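Local structure of cytochrome c-550-like protein (4LJI) at residues A84-P89 against Y99-V104. The protein carries electrons as a probable low-potential cytochrome c with one covalently bound heme c, and can partially replace cytochrome c-550 (PsbV). Sequence-based numbering, arbitrary orientation.
Sequences AFQRSP and YSCRRV. With HEC (heme c), chain C.
Gln86 and Arg103 stand opposite each other with CA atoms 5.6 Å apart where helix 79-87 meets an irregular loop, and one backbone hydrogen bond, Val104 N to Gln86 O at 2.9 Å, fixes the register. The side chain of Gln86 reaches past this bond to the heme, where OE1 lies against the meso carbon HEC CHB. Its chain is bent at chi2 (58°), which brings CD beside the porphyrin, near HEC C2B; NE2 then donates to Arg102 O at 2.8 Å, with the acceptor only 6° out of the amide plane. A longer contact of Gln86 NE2 with Cys101 SG has the geometry of an N-H...S bond, but is doubtful because the sulfur sits too close to porphyrin nitrogens in the model. In Cys101 the chi1 torsion of -176° sets SG anti to the backbone N and places it on the heme iron, at 2.2 Å from FE. With Cys47 and Cys50 joined covalently to the heme, this is a c-type cytochrome site in which Cys101 is the axial ligand opposite His51, its sulfur probably a thiolate. Phe85 CE2 lies 3.3 Å from HEC C2A, while Cys101 SG approaches the edge of the phenyl ring, 5.1 Å from its centroid. CB of Pro89 packs on CB of Cys101, and the proline CD rests against the aliphatic CG of Arg103. Two arginines join the segments: Arg103 NE donates to Arg87 O (3.1 Å), and Arg87 NH1 to Val104 O (2.8 Å), an acceptor lying in the guanidinium plane, though the donor stands well above the carbonyl plane. Arg87 NH2 also bonds to Leu109 O, and Leu114 of helix 111-127 touches Gln86, Arg87 and Val104.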
loop_
_atom_site.group_PDB
_atom_site.type_symbol
_atom_site.label_atom_id
_atom_site.label_comp_id
_atom_site.label_asym_id
_atom_site.label_seq_id
_atom_site.Cartn_x
_atom_site.Cartn_y
_atom_site.Cartn_z
ATOM N N ALA A 84 -13.840 3.593 -14.305
ATOM C CA ALA A 84 -14.919 2.610 -14.248
ATOM C C ALA A 84 -14.415 1.306 -13.664
ATOM O O ALA A 84 -15.183 0.564 -13.060
ATOM C CB ALA A 84 -15.488 2.361 -15.587
ATOM N N PHE A 85 -13.130 1.041 -13.856
ATOM C CA PHE A 85 -12.545 -0.183 -13.335
ATOM C C PHE A 85 -12.458 -0.052 -11.830
ATOM O O PHE A 85 -12.876 -0.940 -11.092
ATOM C CB PHE A 85 -11.155 -0.465 -13.919
ATOM C CG PHE A 85 -10.497 -1.643 -13.298
ATOM C CD1 PHE A 85 -10.823 -2.933 -13.713
ATOM C CD2 PHE A 85 -9.586 -1.458 -12.274
ATOM C CE1 PHE A 85 -10.224 -4.032 -13.102
ATOM C CE2 PHE A 85 -8.977 -2.536 -11.661
ATOM C CZ PHE A 85 -9.304 -3.835 -12.093
ATOM N N GLN A 86 -11.969 1.088 -11.372
ATOM C CA GLN A 86 -11.713 1.225 -9.948
ATOM C C GLN A 86 -13.003 1.268 -9.138
ATOM O O GLN A 86 -13.030 0.890 -7.963
ATOM C CB GLN A 86 -10.811 2.415 -9.653
ATOM C CG GLN A 86 -9.770 2.007 -8.586
ATOM C CD GLN A 86 -8.947 0.838 -9.040
ATOM O OE1 GLN A 86 -8.425 0.840 -10.140
ATOM N NE2 GLN A 86 -8.812 -0.179 -8.187
ATOM N N ARG A 87 -14.075 1.731 -9.772
ATOM C CA ARG A 87 -15.353 1.774 -9.064
ATOM C C ARG A 87 -15.892 0.366 -8.805
ATOM O O ARG A 87 -16.586 0.111 -7.792
ATOM C CB ARG A 87 -16.343 2.608 -9.869
ATOM C CG ARG A 87 -16.030 4.102 -9.850
ATOM C CD ARG A 87 -16.165 4.689 -8.465
ATOM N NE ARG A 87 -16.030 6.134 -8.477
ATOM C CZ ARG A 87 -15.410 6.849 -7.549
ATOM N NH1 ARG A 87 -14.832 6.261 -6.497
ATOM N NH2 ARG A 87 -15.354 8.164 -7.689
ATOM N N SER A 88 -15.597 -0.541 -9.726
ATOM C CA SER A 88 -16.057 -1.924 -9.637
ATOM C C SER A 88 -15.079 -2.831 -10.367
ATOM O O SER A 88 -15.264 -3.110 -11.545
ATOM C CB SER A 88 -17.438 -2.069 -10.281
ATOM O OG SER A 88 -17.947 -3.381 -10.064
ATOM N N PRO A 89 -14.007 -3.279 -9.676
ATOM C CA PRO A 89 -12.985 -4.053 -10.402
ATOM C C PRO A 89 -13.487 -5.347 -11.031
ATOM O O PRO A 89 -14.281 -6.072 -10.421
ATOM C CB PRO A 89 -11.921 -4.322 -9.320
ATOM C CG PRO A 89 -12.058 -3.133 -8.395
ATOM C CD PRO A 89 -13.548 -2.880 -8.334
ATOM N N TYR A 99 -12.515 -9.419 -6.696
ATOM C CA TYR A 99 -12.431 -8.951 -5.323
ATOM C C TYR A 99 -10.959 -8.921 -4.896
ATOM O O TYR A 99 -10.630 -8.741 -3.721
ATOM C CB TYR A 99 -13.242 -9.860 -4.402
ATOM C CG TYR A 99 -14.620 -10.171 -4.928
ATOM C CD1 TYR A 99 -15.695 -9.355 -4.623
ATOM C CD2 TYR A 99 -14.840 -11.274 -5.741
ATOM C CE1 TYR A 99 -16.954 -9.631 -5.104
ATOM C CE2 TYR A 99 -16.094 -11.556 -6.232
ATOM C CZ TYR A 99 -17.149 -10.734 -5.908
ATOM O OH TYR A 99 -18.409 -11.021 -6.397
ATOM N N SER A 100 -10.075 -9.099 -5.868
ATOM C CA SER A 100 -8.627 -9.190 -5.589
ATOM C C SER A 100 -7.917 -7.825 -5.633
ATOM O O SER A 100 -6.802 -7.678 -5.133
ATOM C CB SER A 100 -7.972 -10.114 -6.609
ATOM O OG SER A 100 -8.576 -11.395 -6.584
ATOM N N CYS A 101 -8.547 -6.851 -6.273
ATOM C CA CYS A 101 -8.030 -5.489 -6.330
ATOM C C CYS A 101 -8.853 -4.672 -5.334
ATOM O O CYS A 101 -9.703 -5.229 -4.645
ATOM C CB CYS A 101 -8.149 -4.947 -7.782
ATOM S SG CYS A 101 -7.470 -3.286 -8.194
ATOM N N ARG A 102 -8.609 -3.368 -5.252
ATOM C CA ARG A 102 -9.201 -2.510 -4.231
ATOM C C ARG A 102 -10.304 -1.686 -4.871
ATOM O O ARG A 102 -10.039 -0.818 -5.703
ATOM C CB ARG A 102 -8.139 -1.575 -3.641
ATOM C CG ARG A 102 -8.631 -0.649 -2.567
ATOM C CD ARG A 102 -9.444 -1.400 -1.538
ATOM N NE ARG A 102 -9.604 -0.611 -0.324
ATOM C CZ ARG A 102 -8.793 -0.700 0.725
ATOM N NH1 ARG A 102 -8.999 0.066 1.791
ATOM N NH2 ARG A 102 -7.779 -1.555 0.704
ATOM N N ARG A 103 -11.540 -1.972 -4.502
ATOM C CA ARG A 103 -12.661 -1.204 -5.010
ATOM C C ARG A 103 -12.611 0.173 -4.348
ATOM O O ARG A 103 -12.312 0.278 -3.151
ATOM C CB ARG A 103 -13.933 -1.951 -4.642
ATOM C CG ARG A 103 -15.132 -1.646 -5.480
ATOM C CD ARG A 103 -15.985 -2.902 -5.597
ATOM N NE ARG A 103 -17.140 -2.689 -6.465
ATOM C CZ ARG A 103 -17.925 -3.661 -6.919
ATOM N NH1 ARG A 103 -17.677 -4.927 -6.600
ATOM N NH2 ARG A 103 -18.950 -3.370 -7.703
ATOM N N VAL A 104 -12.903 1.240 -5.090
ATOM C CA VAL A 104 -12.834 2.554 -4.493
ATOM C C VAL A 104 -14.216 3.217 -4.626
ATOM O O VAL A 104 -14.664 3.535 -5.719
ATOM C CB VAL A 104 -11.767 3.414 -5.138
ATOM C CG1 VAL A 104 -11.778 4.791 -4.546
ATOM C CG2 VAL A 104 -10.386 2.794 -4.911
HETATM FE FE HEC C . -5.257 -3.290 -8.372
HETATM C CHA HEC C . -5.649 -5.184 -11.232
HETATM C CHB HEC C . -5.501 -0.392 -10.226
HETATM C CHC HEC C . -5.168 -1.351 -5.437
HETATM C CHD HEC C . -4.515 -6.042 -6.584
HETATM N NA HEC C . -5.466 -2.851 -10.313
HETATM C C1A HEC C . -5.660 -3.800 -11.316
HETATM C C2A HEC C . -5.814 -3.097 -12.575
HETATM C C3A HEC C . -5.762 -1.770 -12.280
HETATM C C4A HEC C . -5.593 -1.596 -10.900
HETATM C CMA HEC C . -5.909 -0.641 -13.266
HETATM C CAA HEC C . -5.988 -3.706 -13.967
HETATM C CBA HEC C . -4.614 -4.051 -14.593
HETATM C CGA HEC C . -4.694 -4.638 -15.981
HETATM O O1A HEC C . -5.789 -4.736 -16.602
HETATM O O2A HEC C . -3.622 -5.035 -16.543
HETATM N NB HEC C . -5.303 -1.258 -7.900
HETATM C C1B HEC C . -5.454 -0.283 -8.817
HETATM C C2B HEC C . -5.461 0.962 -8.157
HETATM C C3B HEC C . -5.409 0.742 -6.802
HETATM C C4B HEC C . -5.278 -0.718 -6.669
HETATM C CMB HEC C . -5.613 2.306 -8.835
HETATM C CAB HEC C . -5.393 1.739 -5.704
HETATM C CBB HEC C . -6.601 2.409 -5.596
HETATM N NC HEC C . -4.897 -3.628 -6.370
HETATM C C1C HEC C . -4.937 -2.709 -5.354
HETATM C C2C HEC C . -4.516 -3.363 -4.190
HETATM C C3C HEC C . -4.333 -4.689 -4.490
HETATM C C4C HEC C . -4.585 -4.869 -5.879
HETATM C CMC HEC C . -4.352 -2.703 -2.828
HETATM C CAC HEC C . -3.844 -5.720 -3.523
HETATM C CBC HEC C . -4.560 -6.035 -2.420
HETATM N ND HEC C . -5.106 -5.203 -8.832
HETATM C C1D HEC C . -4.854 -6.169 -7.936
HETATM C C2D HEC C . -4.935 -7.477 -8.585
HETATM C C3D HEC C . -5.232 -7.254 -9.880
HETATM C C4D HEC C . -5.323 -5.808 -10.026
HETATM C CMD HEC C . -4.699 -8.819 -7.920
HETATM C CAD HEC C . -5.451 -8.300 -10.939
HETATM C CBD HEC C . -6.978 -8.457 -11.093
HETATM C CGD HEC C . -7.687 -9.520 -11.911
HETATM O O1D HEC C . -7.289 -9.892 -13.048
HETATM O O2D HEC C . -8.736 -10.018 -11.431
#